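Local coordinates for beta sliding clamp (Bartonella birtlesii LL-WM9, PDB 6PTR), which probably encircles DNA as a head-to-tail homodimeric ring, tethering DNA polymerases and other proteins to the template for processive replication, at residues G215-Q218 against K219-E223. Sequence-based numbering, arbitrary orientation. Where two conformers were deposited one is given.
Sequences GELQ and KLLSE
K219 NZ meets the flat carboxylate of E216 at OE2, on the syn side and 19° out of its plane, in a 3.0 Å salt bridge. The methylene stem of K219 stays on one side of that plane from CB to NZ, passing beyond the two oxygens rather than over the carboxyl carbon, with K219 CD 3.8 Å from E216 OE1. The other flat group, the Q218 amide, turns its oxygen to L221, with OE1 4.1 Å from L221 CD1; its nitrogen is held by Q153 and D150. The ion pair spans three residues of helix 211-221. E216 folds back at chi2 (-55°), whereas K219 runs straight out from CG, so the two chains run out abreast from the same flank of the helix. In the central domain this helix pairs with helix 142-152, the two-helix layer that in this family of DNA-encircling rings faces the central hole and is backed by β-sheet. L217 and L221, one turn apart, lie side by side on the buried side: with its CG anti to the backbone N (chi1 -169°) and beside the carbonyl carbon, L217 brings that CG to 3.9 Å from L221 CD1. Both leucines pack on L149 of the partner helix, while L217 and L220 share F247 of the sheet. Beneath the side chains, i to i+4 backbone bonds run from K219 N to G215 O, from L220 N to E216 O and from L221 N to L217 O (2.9 Å). S222 N to Q218 O continues the series.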
loop_
_atom_site.group_PDB
_atom_site.type_symbol
_atom_site.label_atom_id
_atom_site.label_comp_id
_atom_site.label_asym_id
_atom_site.label_seq_id
_atom_site.Cartn_x
_atom_site.Cartn_y
_atom_site.Cartn_z
ATOM N N GLY C 215 5.460 -8.793 18.139
ATOM C CA GLY C 215 4.675 -8.119 17.116
ATOM C C GLY C 215 3.220 -8.548 17.110
ATOM O O GLY C 215 2.316 -7.718 16.962
ATOM N N GLU C 216 2.967 -9.836 17.294
ATOM C CA GLU C 216 1.579 -10.290 17.316
ATOM C C GLU C 216 0.867 -9.831 18.579
ATOM O O GLU C 216 -0.323 -9.470 18.539
ATOM C CB GLU C 216 1.524 -11.810 17.184
ATOM C CG GLU C 216 2.015 -12.289 15.834
ATOM C CD GLU C 216 1.273 -11.624 14.683
ATOM O OE1 GLU C 216 0.019 -11.633 14.680
ATOM O OE2 GLU C 216 1.948 -11.066 13.802
ATOM N N LEU C 217 1.563 -9.878 19.721
ATOM C CA LEU C 217 0.985 -9.360 20.949
ATOM C C LEU C 217 0.629 -7.892 20.783
ATOM O O LEU C 217 -0.468 -7.461 21.160
ATOM C CB LEU C 217 1.972 -9.585 22.104
ATOM C CG LEU C 217 1.571 -9.371 23.556
ATOM C CD1 LEU C 217 0.325 -10.157 23.879
ATOM C CD2 LEU C 217 2.742 -9.805 24.453
ATOM N N GLN C 218 1.518 -7.125 20.147
ATOM C CA GLN C 218 1.276 -5.704 19.952
ATOM C C GLN C 218 0.077 -5.456 19.057
ATOM O O GLN C 218 -0.695 -4.522 19.297
ATOM C CB GLN C 218 2.528 -5.041 19.375
ATOM C CG GLN C 218 3.545 -4.771 20.448
ATOM C CD GLN C 218 3.214 -3.500 21.218
ATOM O OE1 GLN C 218 2.280 -3.477 22.024
ATOM N NE2 GLN C 218 3.963 -2.428 20.947
ATOM N N LYS C 219 -0.124 -6.291 18.033
ATOM C CA LYS C 219 -1.298 -6.096 17.182
ATOM C C LYS C 219 -2.591 -6.295 17.971
ATOM O O LYS C 219 -3.569 -5.565 17.772
ATOM C CB LYS C 219 -1.264 -7.049 15.988
ATOM C CG LYS C 219 -0.198 -6.722 14.949
ATOM C CD LYS C 219 -0.073 -7.869 13.955
ATOM C CE LYS C 219 1.040 -7.641 12.945
ATOM N NZ LYS C 219 1.170 -8.815 12.032
ATOM N N LEU C 220 -2.619 -7.284 18.864
ATOM C CA LEU C 220 -3.805 -7.457 19.695
ATOM C C LEU C 220 -3.959 -6.300 20.673
ATOM O O LEU C 220 -5.051 -5.740 20.817
ATOM C CB LEU C 220 -3.726 -8.789 20.440
ATOM C CG LEU C 220 -4.879 -8.981 21.429
ATOM C CD1 LEU C 220 -6.239 -9.063 20.694
ATOM C CD2 LEU C 220 -4.658 -10.209 22.288
ATOM N N LEU C 221 -2.865 -5.920 21.341
ATOM C CA LEU C 221 -2.920 -4.847 22.326
ATOM C C LEU C 221 -3.304 -3.506 21.704
ATOM O O LEU C 221 -3.896 -2.664 22.386
ATOM C CB LEU C 221 -1.579 -4.745 23.050
ATOM C CG LEU C 221 -1.323 -5.933 23.986
ATOM C CD1 LEU C 221 0.081 -5.887 24.541
ATOM C CD2 LEU C 221 -2.325 -5.910 25.121
ATOM N N SER C 222 -2.976 -3.287 20.421
ATOM C CA SER C 222 -3.341 -2.040 19.755
ATOM C C SER C 222 -4.846 -1.815 19.744
ATOM O O SER C 222 -5.298 -0.678 19.551
ATOM C CB SER C 222 -2.813 -2.038 18.317
ATOM O OG SER C 222 -3.467 -3.034 17.546
ATOM N N GLU C 223 -5.630 -2.863 19.939
ATOM C CA GLU C 223 -7.078 -2.702 19.980
ATOM C C GLU C 223 -7.580 -2.162 21.319
ATOM O O GLU C 223 -8.799 -2.006 21.485
ATOM C CB GLU C 223 -7.755 -4.032 19.671
ATOM C CG GLU C 223 -7.239 -4.724 18.432
ATOM C CD GLU C 223 -7.917 -6.080 18.213
ATOM O OE1 GLU C 223 -8.890 -6.392 18.939
ATOM O OE2 GLU C 223 -7.477 -6.837 17.321
#